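Local coordinates for protein alpha-acetolactate decarboxylase (Bacillus subtilis subsp. subtilis str. 168, PDB 5XNE) that catalyses the decarboxylation of (2S)-2-acetolactate to (R)-acetoin, a step on the route from pyruvate to butane-2,3-diol, at residues Asp87-Arg92 against Asp189-Asp194; Gly116-Val121 against Gly153-Phe158. One frame throughout, in Å; residues are numbered along the deposited sequence.

Contact 1: residues Asp87-Arg92 against Asp189-Asp194; sequences DAKMTR and DYVLED
R92 carries its CG anti to the backbone N (chi1 170°), while Y190 holds CG in the crowded position between its backbone N and carbonyl carbon (chi1 54°); the two residues meet at the end of a short antiparallel beta pairing. R92 CB stands over the middle of the Y190 ring, 3.9 Å from its centroid, in a CH-pi contact. The next carbon, R92 CG, comes to 3.5 Å from Y190 CE1, the two side chains crossing at about a right angle. Farther along, R92 NE donates to D189 OD1 at 3.3 Å as part of a salt bridge: the oxygen lies near the guanidinium plane but is itself met from above the carboxylate plane. Helix 92-100 adds a second grip, since E96 takes R92 NH1 on one carboxylate oxygen and Y190 OH on the other. T91 is the N-cap of that helix, its OG1 bonded to D94 N, and in the ladder it faces V191 as a non-hydrogen-bonded pair. M90 and L192 form the neighbouring hydrogen-bonded pair, M90 N reaching L192 O at 3.0 Å and L192 N reaching M90 O at 2.8 Å. Beyond them the chain turns a corner at E193 and D194, which face L117 together in a classic beta bulge. L192 O also receives a CA-H...O contact from K89 CA at 3.2 Å.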
loop_
_atom_site.group_PDB
_atom_site.type_symbol
_atom_site.label_atom_id
_atom_site.label_comp_id
_atom_site.label_asym_id
_atom_site.label_seq_id
_atom_site.Cartn_x
_atom_site.Cartn_y
_atom_site.Cartn_z
ATOM N N ASP B 87 -5.614 -33.574 -5.128
ATOM C CA ASP B 87 -5.919 -34.987 -4.923
ATOM C C ASP B 87 -4.692 -35.804 -4.583
ATOM O O ASP B 87 -4.763 -36.776 -3.829
ATOM C CB ASP B 87 -6.565 -35.583 -6.172
ATOM C CG ASP B 87 -7.922 -34.991 -6.477
ATOM O OD1 ASP B 87 -8.661 -34.639 -5.529
ATOM O OD2 ASP B 87 -8.244 -34.888 -7.680
ATOM N N ALA B 88 -3.568 -35.415 -5.162
ATOM C CA ALA B 88 -2.366 -36.210 -5.052
ATOM C C ALA B 88 -1.136 -35.348 -4.852
ATOM O O ALA B 88 -1.218 -34.117 -4.784
ATOM C CB ALA B 88 -2.203 -37.083 -6.294
ATOM N N LYS B 89 -0.001 -36.027 -4.756
ATOM C CA LYS B 89 1.300 -35.413 -4.578
ATOM C C LYS B 89 1.494 -34.202 -5.485
ATOM O O LYS B 89 1.321 -34.289 -6.701
ATOM C CB LYS B 89 2.382 -36.451 -4.845
ATOM C CG LYS B 89 3.696 -36.189 -4.168
ATOM C CD LYS B 89 4.441 -37.491 -3.986
ATOM C CE LYS B 89 5.920 -37.235 -3.864
ATOM N NZ LYS B 89 6.337 -36.120 -4.747
ATOM N N MET B 90 1.840 -33.067 -4.885
ATOM C CA MET B 90 2.038 -31.843 -5.648
ATOM C C MET B 90 3.069 -30.942 -4.971
ATOM O O MET B 90 2.971 -30.677 -3.772
ATOM C CB MET B 90 0.714 -31.105 -5.812
ATOM C CG MET B 90 0.734 -30.139 -6.945
ATOM S SD MET B 90 -0.713 -29.092 -7.104
ATOM C CE MET B 90 -1.953 -30.308 -7.541
ATOM N N THR B 91 4.058 -30.490 -5.736
ATOM C CA THR B 91 5.130 -29.665 -5.194
ATOM C C THR B 91 4.644 -28.229 -4.994
ATOM O O THR B 91 3.605 -27.848 -5.518
ATOM C CB THR B 91 6.363 -29.651 -6.104
ATOM O OG1 THR B 91 6.042 -29.005 -7.340
ATOM C CG2 THR B 91 6.840 -31.072 -6.383
ATOM N N ARG B 92 5.403 -27.449 -4.228
ATOM C CA ARG B 92 5.091 -26.036 -4.039
ATOM C C ARG B 92 5.000 -25.336 -5.387
ATOM O O ARG B 92 4.036 -24.615 -5.655
ATOM C CB ARG B 92 6.140 -25.356 -3.163
ATOM C CG ARG B 92 5.999 -23.832 -3.127
ATOM C CD ARG B 92 7.089 -23.176 -2.303
ATOM N NE ARG B 92 8.408 -23.306 -2.918
ATOM C CZ ARG B 92 8.850 -22.530 -3.902
ATOM N NH1 ARG B 92 8.081 -21.564 -4.389
ATOM N NH2 ARG B 92 10.062 -22.722 -4.401
ATOM N N ASP B 189 9.066 -24.097 1.982
ATOM C CA ASP B 189 8.808 -25.076 0.933
ATOM C C ASP B 189 7.823 -26.111 1.452
ATOM O O ASP B 189 7.653 -26.262 2.663
ATOM C CB ASP B 189 10.116 -25.740 0.481
ATOM C CG ASP B 189 9.958 -26.543 -0.804
ATOM O OD1 ASP B 189 9.055 -26.231 -1.609
ATOM O OD2 ASP B 189 10.746 -27.490 -1.006
ATOM N N TYR B 190 7.155 -26.805 0.539
ATOM C CA TYR B 190 6.218 -27.840 0.940
ATOM C C TYR B 190 5.838 -28.740 -0.229
ATOM O O TYR B 190 5.932 -28.345 -1.384
ATOM C CB TYR B 190 4.958 -27.219 1.542
ATOM C CG TYR B 190 4.281 -26.203 0.657
ATOM C CD1 TYR B 190 4.702 -24.878 0.641
ATOM C CD2 TYR B 190 3.214 -26.559 -0.151
ATOM C CE1 TYR B 190 4.082 -23.948 -0.158
ATOM C CE2 TYR B 190 2.582 -25.632 -0.957
ATOM C CZ TYR B 190 3.021 -24.320 -0.951
ATOM O OH TYR B 190 2.406 -23.391 -1.750
ATOM N N VAL B 191 5.424 -29.960 0.099
ATOM C CA VAL B 191 4.851 -30.877 -0.873
ATOM C C VAL B 191 3.544 -31.392 -0.305
ATOM O O VAL B 191 3.514 -31.916 0.808
ATOM C CB VAL B 191 5.784 -32.058 -1.195
ATOM C CG1 VAL B 191 5.097 -33.019 -2.163
ATOM C CG2 VAL B 191 7.093 -31.555 -1.766
ATOM N N LEU B 192 2.463 -31.209 -1.055
ATOM C CA LEU B 192 1.145 -31.642 -0.624
ATOM C C LEU B 192 0.987 -33.119 -0.933
ATOM O O LEU B 192 1.365 -33.571 -2.009
ATOM C CB LEU B 192 0.036 -30.841 -1.318
ATOM C CG LEU B 192 0.297 -29.340 -1.512
ATOM C CD1 LEU B 192 -0.877 -28.646 -2.166
ATOM C CD2 LEU B 192 0.600 -28.695 -0.206
ATOM N N GLU B 193 0.449 -33.869 0.016
ATOM C CA GLU B 193 0.064 -35.242 -0.265
ATOM C C GLU B 193 -1.372 -35.198 -0.764
ATOM O O GLU B 193 -1.689 -35.689 -1.847
ATOM C CB GLU B 193 0.209 -36.124 0.974
ATOM C CG GLU B 193 -0.167 -37.579 0.736
ATOM C CD GLU B 193 0.523 -38.517 1.703
ATOM O OE1 GLU B 193 1.357 -38.039 2.502
ATOM O OE2 GLU B 193 0.234 -39.733 1.667
ATOM N N ASP B 194 -2.232 -34.587 0.039
ATOM C CA ASP B 194 -3.581 -34.246 -0.377
ATOM C C ASP B 194 -4.112 -33.158 0.548
ATOM O O ASP B 194 -3.832 -33.164 1.750
ATOM C CB ASP B 194 -4.496 -35.468 -0.347
ATOM C CG ASP B 194 -4.654 -36.039 1.046
ATOM O OD1 ASP B 194 -5.537 -35.560 1.785
ATOM O OD2 ASP B 194 -3.892 -36.967 1.400
HETATM O O HOH W 1 8.494 -28.180 -3.574
#

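Contact 2: residues Gly116-Val121 against Gly153-Phe158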
loop_
_atom_site.group_PDB
_atom_site.type_symbol
_atom_site.label_atom_id
_atom_site.label_comp_id
_atom_site.label_asym_id
_atom_site.label_seq_id
_atom_site.Cartn_x
_atom_site.Cartn_y
_atom_site.Cartn_z
ATOM N N GLY B 116 -4.933 -30.245 5.242
ATOM C CA GLY B 116 -4.774 -31.638 4.866
ATOM C C GLY B 116 -3.461 -32.232 5.311
ATOM O O GLY B 116 -2.963 -31.908 6.390
ATOM N N LEU B 117 -2.908 -33.105 4.472
ATOM C CA LEU B 117 -1.668 -33.799 4.787
ATOM C C LEU B 117 -0.561 -33.412 3.832
ATOM O O LEU B 117 -0.736 -33.403 2.618
ATOM C CB LEU B 117 -1.867 -35.320 4.759
ATOM C CG LEU B 117 -2.409 -35.902 6.063
ATOM C CD1 LEU B 117 -3.861 -35.491 6.318
ATOM C CD2 LEU B 117 -2.240 -37.421 6.115
ATOM N N PHE B 118 0.594 -33.099 4.399
ATOM C CA PHE B 118 1.723 -32.665 3.610
ATOM C C PHE B 118 2.831 -33.677 3.684
ATOM O O PHE B 118 3.223 -34.091 4.769
ATOM C CB PHE B 118 2.203 -31.309 4.102
ATOM C CG PHE B 118 1.115 -30.297 4.142
ATOM C CD1 PHE B 118 0.335 -30.149 5.269
ATOM C CD2 PHE B 118 0.840 -29.530 3.033
ATOM C CE1 PHE B 118 -0.687 -29.243 5.301
ATOM C CE2 PHE B 118 -0.172 -28.617 3.064
ATOM C CZ PHE B 118 -0.939 -28.474 4.204
ATOM N N LYS B 119 3.320 -34.085 2.523
ATOM C CA LYS B 119 4.454 -34.990 2.472
ATOM C C LYS B 119 5.673 -34.338 3.112
ATOM O O LYS B 119 6.378 -34.965 3.902
ATOM C CB LYS B 119 4.760 -35.394 1.034
ATOM C CG LYS B 119 5.925 -36.349 0.919
ATOM C CD LYS B 119 5.983 -36.957 -0.460
ATOM C CE LYS B 119 6.989 -38.091 -0.513
ATOM N NZ LYS B 119 8.333 -37.654 -0.054
ATOM N N LYS B 120 5.911 -33.074 2.762
ATOM C CA LYS B 120 6.976 -32.285 3.370
ATOM C C LYS B 120 6.482 -30.875 3.665
ATOM O O LYS B 120 5.687 -30.324 2.910
ATOM C CB LYS B 120 8.204 -32.195 2.462
ATOM C CG LYS B 120 8.806 -33.526 2.032
ATOM C CD LYS B 120 10.022 -33.304 1.140
ATOM C CE LYS B 120 10.153 -34.403 0.088
ATOM N NZ LYS B 120 8.825 -34.812 -0.467
ATOM N N VAL B 121 6.942 -30.313 4.777
ATOM C CA VAL B 121 6.869 -28.868 5.004
ATOM C C VAL B 121 8.197 -28.441 5.599
ATOM O O VAL B 121 8.687 -29.073 6.541
ATOM C CB VAL B 121 5.731 -28.445 5.970
ATOM C CG1 VAL B 121 5.647 -26.913 6.053
ATOM C CG2 VAL B 121 4.399 -29.008 5.544
ATOM N N GLY B 153 -2.095 -30.835 9.019
ATOM C CA GLY B 153 -2.220 -29.505 9.580
ATOM C C GLY B 153 -2.765 -28.508 8.573
ATOM O O GLY B 153 -3.494 -28.860 7.640
ATOM N N THR B 154 -2.374 -27.251 8.747
ATOM C CA THR B 154 -2.918 -26.168 7.950
ATOM C C THR B 154 -1.809 -25.225 7.530
ATOM O O THR B 154 -1.049 -24.769 8.369
ATOM C CB THR B 154 -3.978 -25.375 8.737
ATOM O OG1 THR B 154 -5.072 -26.242 9.073
ATOM C CG2 THR B 154 -4.506 -24.181 7.927
ATOM N N ILE B 155 -1.715 -24.963 6.232
ATOM C CA ILE B 155 -0.898 -23.860 5.721
ATOM C C ILE B 155 -1.840 -22.704 5.450
ATOM O O ILE B 155 -2.890 -22.878 4.846
ATOM C CB ILE B 155 -0.142 -24.234 4.451
ATOM C CG1 ILE B 155 0.947 -25.266 4.763
ATOM C CG2 ILE B 155 0.466 -22.988 3.803
ATOM C CD1 ILE B 155 1.735 -25.730 3.548
ATOM N N VAL B 156 -1.472 -21.519 5.911
ATOM C CA VAL B 156 -2.342 -20.365 5.839
ATOM C C VAL B 156 -1.526 -19.095 5.593
ATOM O O VAL B 156 -0.439 -18.920 6.157
ATOM C CB VAL B 156 -3.128 -20.272 7.127
ATOM C CG1 VAL B 156 -2.210 -20.481 8.175
ATOM C CG2 VAL B 156 -3.598 -18.944 7.378
ATOM N N GLY B 157 -2.048 -18.216 4.747
ATOM C CA GLY B 157 -1.352 -16.966 4.494
ATOM C C GLY B 157 -2.032 -16.164 3.420
ATOM O O GLY B 157 -3.250 -16.234 3.252
ATOM N N PHE B 158 -1.232 -15.382 2.698
ATOM C CA PHE B 158 -1.775 -14.401 1.771
ATOM C C PHE B 158 -1.024 -14.396 0.457
ATOM O O PHE B 158 0.176 -14.674 0.406
ATOM C CB PHE B 158 -1.720 -12.997 2.377
ATOM C CG PHE B 158 -2.560 -12.835 3.612
ATOM C CD1 PHE B 158 -3.915 -12.559 3.509
ATOM C CD2 PHE B 158 -1.994 -12.960 4.873
ATOM C CE1 PHE B 158 -4.699 -12.409 4.639
ATOM C CE2 PHE B 158 -2.776 -12.813 6.014
ATOM C CZ PHE B 158 -4.126 -12.526 5.895
#
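F118 and I155 meet where two antiparallel strands, paired at G116 and G153, spread apart. The two glycines form a hydrogen-bonded pair: G116 N donates to G153 O at 3.1 Å, and G153 N returns a bond to G116 O at 3.0 Å. Both are nearly straight and come in almost along the C=O axis. G116 sits at a corner of the chain, with backbone angles (phi 162°) at which a CB would be jammed against the carbonyl oxygen of the preceding residue. From F118 the bond to CB is directed toward strand 151-160, and CG is anti to the carbonyl carbon (chi1 -54°); the ring beyond it fills the region between the strands. Past CG the two sides of the ring find different partners. On one side, CE1 lies 3.7 Å from G153 O, which approaches the ring edge near its plane. On the other, CD2 touches I155 CD1 at 3.9 Å and CE2 comes closer to that methyl, at 3.5 Å. At the tip, CZ rests 3.8 Å from I155 CG1. The chi2 of I155, 178°, puts CD1 anti to CA, at the extended end of the side chain, where it meets the ring obliquely. L192 also packs on F118, while I155 continues the apolar layer onto I114, L174 and Y190. An alanine at F118 would probably open a gap between the diverging strands and leave I155 CD1 and the G153 carbonyl without the ring that packs on them. The backbone N and O of G116 and G153 bond each other, and apart from the ring edge at G153 O the side-chain contact is chiefly hydrocarbon against hydrocarbon, which implies cohesion by van der Waals packing in a buried setting.

From the N terminus, the chain first supplies residues 87-92, which lead from strand 82-86 into helix 92-100, then runs through strand 109-115 and turns the corner into 116-121. After helix 136-139 and strand 145-149 it returns as 153-158, closing contact 2; only after strand 171-178 does 189-194 come back to close contact 1. The smaller loop therefore lies wholly within the larger. The contacts touch directly: V191 N lies 2.8 Å from K120 O, and L192 CD2 lies 3.4 Å from F118 CD2. Together they join the start of helix 92-100 to a run of paired strands, 90-91 on 184-192, that on 117-124, and that on 151-160.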